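Local coordinates for protein CofB (Escherichia coli, PDB 5AX6) that serves as the minor pilin subunit of the type IVb pilus CFA/III, forms a homotrimer and probably takes part in pilus assembly, at the interface of chains A and B. Sequence-based numbering; all coordinates share one arbitrary frame. Chains: chain A/B, CofB.

Contacts 1 and 2 are successive stretches of one seam, in which strand 267-271 of chain A runs parallel to strand 282-285 of chain B; their C-alpha centres lie about 9 Å apart, and B:Cys284 and B:Lys293 serve both. The C-alpha centre of contact 3 lies about 7 Å from that of contact 2 and about 11 Å from that of contact 1. It shares B:Trp285 with contact 2, but meets strands 294-302 and 308-315 of chain A. The two chains thus meet through both paired strands and side-chain packing, consistent with the homotrimer in which CofB assembles.

Contact 1: the interface of chains A and B. Residues chain A 267-268; chain B 280, 282, 284, 293, 295, 297.
A:Leu268 and B:Gly282 meet backbone to backbone, the amide N of A:Leu268 giving a hydrogen bond to the carbonyl O of B:Gly282 at 2.9 Å. The carbonyl O of A:Leu268 in turn accepts from the amide N of B:Cys284 at 2.7 Å. A:Leu268 thus bonds two residues that flank its register, the usual parallel pattern. The A:Asn267 side chain lies over the sulfur of B:Cys284, its amide carbon CG 3.5 Å from SG. With CG anti to its own carbonyl carbon (chi1 -64°), the carboxamide lies against the disulfide: CG and OD1 are nearest B:Cys284 SG, OD1 also sits beside CA of B:Gly282, and ND2 points towards B:Cys295, 4.0 Å from that SG. At the same range, CE of B:Lys293 lies by ND2, the two side chains crossing obliquely. OD1 is also tied to chain B through water 1, which lies 2.8 Å from OD1 and 2.6 Å from the hydroxyl OG1 of B:Thr297. Behind this first shell, the disulfide between B:Cys284 and B:Cys295 ties strand 282-285 to strand 294-302, fixing the sulfur surface on which A:Asn267 rests. The site lies in the beta-repeat region, where strand 267-271 of chain A begins to pair with strand 282-285 of chain B.

Contact 2: the interface of chains A and B. Residues chain A 269-271; chain B 284-286, 288, 293.
A:Leu270 pairs with the chain B strand through both of its backbone polar groups. Its N donates to the carbonyl O of B:Cys284 at 2.8 Å. Its O receives the amide N of B:Asp286 at 3.1 Å, so the backbone bonding reaches one residue past strand 282-285. Apolar packing is carried mainly by A:Val269, whose two methyls divide the work. CG1, anti to the backbone N (chi1 -171°), touches CB of B:Asp286 at 3.6 Å. CG2 rests against CD of B:Lys293 at 3.8 Å, the two side chains crossing at about a right angle; the lysine thus contributes the aliphatic part of its chain here. The A:Leu270 side chain, likewise extended away from its backbone N (chi1 178°), brings CD2 loosely to CD1 of the B:Trp285 indole at 4.2 Å. A:Thr271 turns its methyl CG2 towards the turn of chain B, 3.6 Å from both the carbonyl O of B:Asp286 and the amide ND2 of B:Asn288. Within chain B, the carboxylate OD1 of B:Asp286 takes a hydrogen bond from the backbone N of B:Asn288 at 3.0 Å. That bond enters well above the carboxylate plane and should steady the turn. The site extends the intersubunit strand pairing and adds apolar packing, helping to join the CofB trimer.

Contact 3: the interface of chains A and B. Residues chain A 298, 310-312; chain B 285, 291-292, 294.
In the beta-repeat region of CofB, neighbouring strands 294-302 and 308-315 of chain A pack on B:Trp285 and B:Leu294. A:Ile312 places its terminal methyl CD1 over one face of the indole, 4.0 Å from the centroid of the five-membered ring, as a CH-pi contact. It is offset towards the rim, nearest to CD2, and the isoleucine chain meets the tryptophan at about a right angle. The extended A:Gln298 side chain runs past B:Trp285 in the opposite direction, its amide plane turned 66° from the ring and its CD 3.6 Å from the tryptophan CB. B:Leu294 lays its methyl CD1 against strand 308-315, 3.4 Å from the hydroxyl OG of A:Ser310 and 3.6 Å from CA of A:Leu311. A chi1 of 67° sets A:Ser310 OG between its backbone N and carbonyl carbon, facing A:Gln298 NE2, from which it accepts a hydrogen bond of 2.9 Å, with the serine oxygen 22° out of the glutamine's amide plane. This bond should limit rotation of the amide, which lies beside CB and the backbone carbonyl of B:Trp285. Water 3 lies 2.8 Å from A:Ser310 OG and continues to OG1 of B:Thr291 and the carbonyl O of B:Ser292. Water 2, 2.9 Å from B:Ser292 O, makes a longer link of 3.3 Å to A:Gln298 NE2.

Contact 1: the interface of chains A and B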
ATOM      1  N   ASN A 267      -4.484  -2.503 -10.520  1.00 18.51           N
ATOM      2  CA  ASN A 267      -4.115  -1.380  -9.657  1.00 16.25           C
ATOM      3  C   ASN A 267      -5.104  -1.049  -8.547  1.00 20.70           C
ATOM      4  O   ASN A 267      -6.308  -0.962  -8.784  1.00 19.15           O
ATOM      5  CB  ASN A 267      -3.923  -0.112 -10.507  1.00 19.44           C
ATOM      6  CG  ASN A 267      -2.785  -0.240 -11.483  1.00 27.49           C
ATOM      7  OD1 ASN A 267      -1.756  -0.830 -11.165  1.00 27.33           O
ATOM      8  ND2 ASN A 267      -2.962   0.306 -12.687  1.00 25.63           N
ATOM      9  N   LEU A 268      -4.581  -0.856  -7.340  1.00 19.07           N
ATOM     10  CA  LEU A 268      -5.314  -0.181  -6.269  1.00 17.64           C
ATOM     11  C   LEU A 268      -4.779   1.237  -6.165  1.00 20.45           C
ATOM     12  O   LEU A 268      -3.560   1.433  -6.139  1.00 23.35           O
ATOM     13  CB  LEU A 268      -5.131  -0.875  -4.915  1.00 22.67           C
ATOM     14  CG  LEU A 268      -5.859  -2.148  -4.521  1.00 31.01           C
ATOM     15  CD1 LEU A 268      -5.500  -2.481  -3.064  1.00 24.19           C
ATOM     16  CD2 LEU A 268      -7.360  -1.978  -4.690  1.00 24.48           C
TER
ATOM     17  N   GLU B 280       0.217  -7.843 -13.355  1.00 24.39           N
ATOM     18  CA  GLU B 280       1.151  -6.796 -12.931  1.00 23.44           C
ATOM     19  C   GLU B 280       0.508  -5.945 -11.840  1.00 22.28           C
ATOM     20  O   GLU B 280       0.096  -4.812 -12.081  1.00 19.43           O
ATOM     21  CB  GLU B 280       1.583  -5.929 -14.128  1.00 28.95           C
ATOM     22  CG  GLU B 280       2.457  -6.679 -15.142  1.00 31.57           C
ATOM     23  CD  GLU B 280       2.941  -5.817 -16.314  1.00 40.91           C
ATOM     24  OE1 GLU B 280       2.424  -4.693 -16.518  1.00 39.56           O
ATOM     25  OE2 GLU B 280       3.857  -6.273 -17.031  1.00 30.72           O
ATOM     26  N   GLY B 282      -0.394  -3.482  -8.924  1.00 21.76           N
ATOM     27  CA  GLY B 282       0.194  -2.201  -8.621  1.00 21.47           C
ATOM     28  C   GLY B 282      -0.506  -1.445  -7.518  1.00 21.52           C
ATOM     29  O   GLY B 282      -1.736  -1.497  -7.369  1.00 18.28           O
ATOM     30  N   CYS B 284      -1.013   2.406  -6.352  1.00 18.85           N
ATOM     31  CA  CYS B 284      -0.941   3.704  -7.010  1.00 19.85           C
ATOM     32  C   CYS B 284      -1.353   4.877  -6.140  1.00 21.40           C
ATOM     33  O   CYS B 284      -2.091   4.726  -5.163  1.00 20.46           O
ATOM     34  CB  CYS B 284      -1.813   3.701  -8.271  1.00 18.06           C
ATOM     35  SG  CYS B 284      -1.541   2.284  -9.359  1.00 25.44           S
ATOM     36  N   LYS B 293      -1.914   9.143 -12.714  1.00 18.95           N
ATOM     37  CA  LYS B 293      -1.623   8.544 -11.420  1.00 21.04           C
ATOM     38  C   LYS B 293      -0.257   7.858 -11.541  1.00 18.99           C
ATOM     39  O   LYS B 293       0.212   7.566 -12.649  1.00 19.87           O
ATOM     40  CB  LYS B 293      -2.725   7.560 -10.993  1.00 22.44           C
ATOM     41  CG  LYS B 293      -2.724   6.253 -11.759  1.00 23.18           C
ATOM     42  CD  LYS B 293      -3.832   5.330 -11.257  1.00 28.20           C
ATOM     43  CE  LYS B 293      -4.014   4.157 -12.199  1.00 31.71           C
ATOM     44  NZ  LYS B 293      -4.774   4.594 -13.408  1.00 37.46           N
ATOM     45  N   CYS B 295       2.122   4.598 -10.288  1.00 19.00           N
ATOM     46  CA  CYS B 295       1.965   3.255  -9.745  1.00 20.37           C
ATOM     47  C   CYS B 295       3.295   2.592  -9.474  1.00 18.70           C
ATOM     48  O   CYS B 295       4.220   2.702 -10.280  1.00 23.12           O
ATOM     49  CB  CYS B 295       1.159   2.374 -10.702  1.00 26.24           C
ATOM     50  SG  CYS B 295      -0.524   2.980 -10.998  1.00 30.77           S
ATOM     51  N   THR B 297       4.506  -0.961  -9.532  1.00 18.30           N
ATOM     52  CA  THR B 297       3.955  -2.151 -10.158  1.00 18.90           C
ATOM     53  C   THR B 297       4.969  -3.276 -10.215  1.00 21.06           C
ATOM     54  O   THR B 297       6.142  -3.040 -10.500  1.00 20.52           O
ATOM     55  CB  THR B 297       3.493  -1.829 -11.579  1.00 20.33           C
ATOM     56  OG1 THR B 297       2.564  -0.741 -11.524  1.00 25.86           O
ATOM     57  CG2 THR B 297       2.849  -3.039 -12.239  1.00 25.27           C
TER
HETATM   58  O   HOH W   1       0.407  -0.434 -12.860  1.00 35.05           O

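Contact 2: the interface of chains A and B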
ATOM      1  N   VAL A 269      -5.687   2.202  -6.076  1.00 18.26           N
ATOM      2  CA  VAL A 269      -5.341   3.615  -6.124  1.00 16.25           C
ATOM      3  C   VAL A 269      -5.707   4.331  -4.832  1.00 18.14           C
ATOM      4  O   VAL A 269      -6.848   4.272  -4.362  1.00 18.56           O
ATOM      5  CB  VAL A 269      -6.049   4.312  -7.293  1.00 19.86           C
ATOM      6  CG1 VAL A 269      -5.497   5.730  -7.470  1.00 19.08           C
ATOM      7  CG2 VAL A 269      -5.885   3.488  -8.573  1.00 18.12           C
ATOM      8  N   LEU A 270      -4.724   5.019  -4.275  1.00 16.14           N
ATOM      9  CA  LEU A 270      -4.880   5.788  -3.054  1.00 17.31           C
ATOM     10  C   LEU A 270      -5.151   7.252  -3.382  1.00 19.11           C
ATOM     11  O   LEU A 270      -4.403   7.861  -4.146  1.00 16.59           O
ATOM     12  CB  LEU A 270      -3.613   5.675  -2.203  1.00 18.35           C
ATOM     13  CG  LEU A 270      -3.584   6.474  -0.902  1.00 22.11           C
ATOM     14  CD1 LEU A 270      -4.560   5.874   0.092  1.00 21.63           C
ATOM     15  CD2 LEU A 270      -2.161   6.530  -0.322  1.00 21.69           C
ATOM     16  N   THR A 271      -6.214   7.813  -2.806  1.00 19.16           N
ATOM     17  CA  THR A 271      -6.529   9.242  -2.979  1.00 18.58           C
ATOM     18  C   THR A 271      -6.766   9.891  -1.621  1.00 21.25           C
ATOM     19  O   THR A 271      -7.044   9.203  -0.624  1.00 18.24           O
ATOM     20  CB  THR A 271      -7.772   9.466  -3.876  1.00 19.66           C
ATOM     21  OG1 THR A 271      -8.865   8.654  -3.409  1.00 20.23           O
ATOM     22  CG2 THR A 271      -7.468   9.098  -5.309  1.00 22.70           C
TER
ATOM     23  N   CYS B 284      -1.013   2.406  -6.352  1.00 18.85           N
ATOM     24  CA  CYS B 284      -0.941   3.704  -7.010  1.00 19.85           C
ATOM     25  C   CYS B 284      -1.353   4.877  -6.140  1.00 21.40           C
ATOM     26  O   CYS B 284      -2.091   4.726  -5.163  1.00 20.46           O
ATOM     27  CB  CYS B 284      -1.813   3.701  -8.271  1.00 18.06           C
ATOM     28  SG  CYS B 284      -1.541   2.284  -9.359  1.00 25.44           S
ATOM     29  N   TRP B 285      -0.880   6.052  -6.547  1.00 17.03           N
ATOM     30  CA  TRP B 285      -1.244   7.331  -5.959  1.00 14.98           C
ATOM     31  C   TRP B 285      -1.898   8.207  -7.025  1.00 19.79           C
ATOM     32  O   TRP B 285      -1.422   8.255  -8.160  1.00 19.32           O
ATOM     33  CB  TRP B 285      -0.007   8.074  -5.422  1.00 17.35           C
ATOM     34  CG  TRP B 285       0.758   7.411  -4.339  1.00 17.50           C
ATOM     35  CD1 TRP B 285       0.770   7.759  -3.024  1.00 18.95           C
ATOM     36  CD2 TRP B 285       1.674   6.313  -4.474  1.00 18.60           C
ATOM     37  NE1 TRP B 285       1.614   6.926  -2.321  1.00 22.22           N
ATOM     38  CE2 TRP B 285       2.179   6.030  -3.190  1.00 22.28           C
ATOM     39  CE3 TRP B 285       2.093   5.526  -5.553  1.00 18.89           C
ATOM     40  CZ2 TRP B 285       3.092   4.998  -2.953  1.00 22.16           C
ATOM     41  CZ3 TRP B 285       2.998   4.501  -5.317  1.00 25.53           C
ATOM     42  CH2 TRP B 285       3.492   4.254  -4.025  1.00 23.54           C
ATOM     43  N   ASP B 286      -2.948   8.942  -6.664  1.00 18.86           N
ATOM     44  CA  ASP B 286      -3.563   9.868  -7.611  1.00 19.69           C
ATOM     45  C   ASP B 286      -3.950  11.176  -6.931  1.00 25.57           C
ATOM     46  O   ASP B 286      -4.631  11.183  -5.900  1.00 23.62           O
ATOM     47  CB  ASP B 286      -4.787   9.216  -8.267  1.00 22.46           C
ATOM     48  CG  ASP B 286      -5.239   9.939  -9.528  1.00 29.42           C
ATOM     49  OD1 ASP B 286      -4.565  10.896  -9.973  1.00 23.09           O
ATOM     50  OD2 ASP B 286      -6.278   9.528 -10.085  1.00 31.85           O
ATOM     51  N   ASN B 288      -5.542  13.480  -8.707  1.00 25.05           N
ATOM     52  CA  ASN B 288      -6.744  13.889  -9.426  1.00 31.45           C
ATOM     53  C   ASN B 288      -6.686  15.367  -9.796  1.00 32.55           C
ATOM     54  O   ASN B 288      -7.670  16.089  -9.638  1.00 31.83           O
ATOM     55  CB  ASN B 288      -8.001  13.595  -8.589  1.00 33.84           C
ATOM     56  CG  ASN B 288      -8.509  12.173  -8.782  1.00 40.60           C
ATOM     57  OD1 ASN B 288      -8.606  11.684  -9.910  1.00 45.18           O
ATOM     58  ND2 ASN B 288      -8.833  11.503  -7.681  1.00 46.54           N
ATOM     59  N   LYS B 293      -1.914   9.143 -12.714  1.00 18.95           N
ATOM     60  CA  LYS B 293      -1.623   8.544 -11.420  1.00 21.04           C
ATOM     61  C   LYS B 293      -0.257   7.858 -11.541  1.00 18.99           C
ATOM     62  O   LYS B 293       0.212   7.566 -12.649  1.00 19.87           O
ATOM     63  CB  LYS B 293      -2.725   7.560 -10.993  1.00 22.44           C
ATOM     64  CG  LYS B 293      -2.724   6.253 -11.759  1.00 23.18           C
ATOM     65  CD  LYS B 293      -3.832   5.330 -11.257  1.00 28.20           C
ATOM     66  CE  LYS B 293      -4.014   4.157 -12.199  1.00 31.71           C
ATOM     67  NZ  LYS B 293      -4.774   4.594 -13.408  1.00 37.46           N
TER

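Contact 3: the interface of chains A and B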
ATOM      1  N   GLN A 298       2.670  11.235  -2.560  1.00 17.11           N
ATOM      2  CA  GLN A 298       2.636  11.833  -3.884  1.00 16.29           C
ATOM      3  C   GLN A 298       2.572  13.347  -3.762  1.00 21.72           C
ATOM      4  O   GLN A 298       1.722  13.879  -3.045  1.00 19.58           O
ATOM      5  CB  GLN A 298       1.445  11.332  -4.697  1.00 18.82           C
ATOM      6  CG  GLN A 298       1.528  11.756  -6.168  1.00 19.39           C
ATOM      7  CD  GLN A 298       0.301  11.333  -6.949  1.00 19.50           C
ATOM      8  OE1 GLN A 298      -0.746  11.061  -6.362  1.00 18.63           O
ATOM      9  NE2 GLN A 298       0.421  11.272  -8.276  1.00 19.71           N
ATOM     10  N   SER A 310       3.750  14.999 -11.341  1.00 21.58           N
ATOM     11  CA  SER A 310       3.860  14.675  -9.928  1.00 17.88           C
ATOM     12  C   SER A 310       4.994  13.681  -9.736  1.00 15.03           C
ATOM     13  O   SER A 310       5.553  13.171 -10.703  1.00 17.90           O
ATOM     14  CB  SER A 310       2.545  14.104  -9.365  1.00 19.37           C
ATOM     15  OG  SER A 310       2.246  12.838  -9.933  1.00 21.93           O
ATOM     16  N   LEU A 311       5.321  13.420  -8.476  1.00 19.43           N
ATOM     17  CA  LEU A 311       6.326  12.434  -8.141  1.00 17.19           C
ATOM     18  C   LEU A 311       6.004  11.865  -6.778  1.00 17.80           C
ATOM     19  O   LEU A 311       5.092  12.340  -6.087  1.00 19.02           O
ATOM     20  CB  LEU A 311       7.733  13.053  -8.157  1.00 20.16           C
ATOM     21  CG  LEU A 311       8.026  14.069  -7.047  1.00 19.49           C
ATOM     22  CD1 LEU A 311       9.525  14.120  -6.768  1.00 21.48           C
ATOM     23  CD2 LEU A 311       7.502  15.467  -7.396  1.00 21.25           C
ATOM     24  N   ILE A 312       6.739  10.825  -6.411  1.00 17.41           N
ATOM     25  CA  ILE A 312       6.637  10.210  -5.093  1.00 17.09           C
ATOM     26  C   ILE A 312       7.815  10.664  -4.246  1.00 18.24           C
ATOM     27  O   ILE A 312       8.933  10.767  -4.755  1.00 17.35           O
ATOM     28  CB  ILE A 312       6.669   8.674  -5.175  1.00 17.62           C
ATOM     29  CG1 ILE A 312       5.501   8.185  -6.019  1.00 23.64           C
ATOM     30  CG2 ILE A 312       6.616   8.078  -3.758  1.00 25.51           C
ATOM     31  CD1 ILE A 312       4.204   8.732  -5.559  1.00 21.03           C
TER
ATOM     32  N   TRP B 285      -0.880   6.052  -6.547  1.00 17.03           N
ATOM     33  CA  TRP B 285      -1.244   7.331  -5.959  1.00 14.98           C
ATOM     34  C   TRP B 285      -1.898   8.207  -7.025  1.00 19.79           C
ATOM     35  O   TRP B 285      -1.422   8.255  -8.160  1.00 19.32           O
ATOM     36  CB  TRP B 285      -0.007   8.074  -5.422  1.00 17.35           C
ATOM     37  CG  TRP B 285       0.758   7.411  -4.339  1.00 17.50           C
ATOM     38  CD1 TRP B 285       0.770   7.759  -3.024  1.00 18.95           C
ATOM     39  CD2 TRP B 285       1.674   6.313  -4.474  1.00 18.60           C
ATOM     40  NE1 TRP B 285       1.614   6.926  -2.321  1.00 22.22           N
ATOM     41  CE2 TRP B 285       2.179   6.030  -3.190  1.00 22.28           C
ATOM     42  CE3 TRP B 285       2.093   5.526  -5.553  1.00 18.89           C
ATOM     43  CZ2 TRP B 285       3.092   4.998  -2.953  1.00 22.16           C
ATOM     44  CZ3 TRP B 285       2.998   4.501  -5.317  1.00 25.53           C
ATOM     45  CH2 TRP B 285       3.492   4.254  -4.025  1.00 23.54           C
ATOM     46  N   THR B 291      -3.130  15.044 -14.149  1.00 27.78           N
ATOM     47  CA  THR B 291      -2.008  14.287 -14.699  1.00 26.13           C
ATOM     48  C   THR B 291      -2.090  12.835 -14.248  1.00 27.01           C
ATOM     49  O   THR B 291      -2.905  12.496 -13.397  1.00 24.01           O
ATOM     50  CB  THR B 291      -0.647  14.908 -14.298  1.00 27.31           C
ATOM     51  OG1 THR B 291      -0.470  14.828 -12.877  1.00 31.80           O
ATOM     52  CG2 THR B 291      -0.599  16.377 -14.710  1.00 31.92           C
ATOM     53  N   SER B 292      -1.255  11.987 -14.836  1.00 23.73           N
ATOM     54  CA  SER B 292      -1.291  10.552 -14.589  1.00 23.35           C
ATOM     55  C   SER B 292      -1.204  10.195 -13.116  1.00 23.94           C
ATOM     56  O   SER B 292      -0.497  10.855 -12.353  1.00 20.40           O
ATOM     57  CB  SER B 292      -0.141   9.866 -15.321  1.00 27.91           C
ATOM     58  OG  SER B 292      -0.201   8.464 -15.135  1.00 29.34           O
ATOM     59  N   LEU B 294       0.405   7.654 -10.410  1.00 17.08           N
ATOM     60  CA  LEU B 294       1.702   6.989 -10.394  1.00 17.66           C
ATOM     61  C   LEU B 294       1.541   5.644  -9.708  1.00 19.25           C
ATOM     62  O   LEU B 294       0.894   5.563  -8.665  1.00 20.89           O
ATOM     63  CB  LEU B 294       2.747   7.841  -9.665  1.00 14.97           C
ATOM     64  CG  LEU B 294       2.960   9.245 -10.238  1.00 19.53           C
ATOM     65  CD1 LEU B 294       4.037   9.964  -9.435  1.00 20.48           C
ATOM     66  CD2 LEU B 294       3.344   9.145 -11.717  1.00 20.82           C
TER
HETATM   67  O   HOH W   2      -2.171  11.876 -10.159  1.00 22.71           O
HETATM   68  O   HOH W   3       1.246  12.862 -12.521  1.00 24.38           O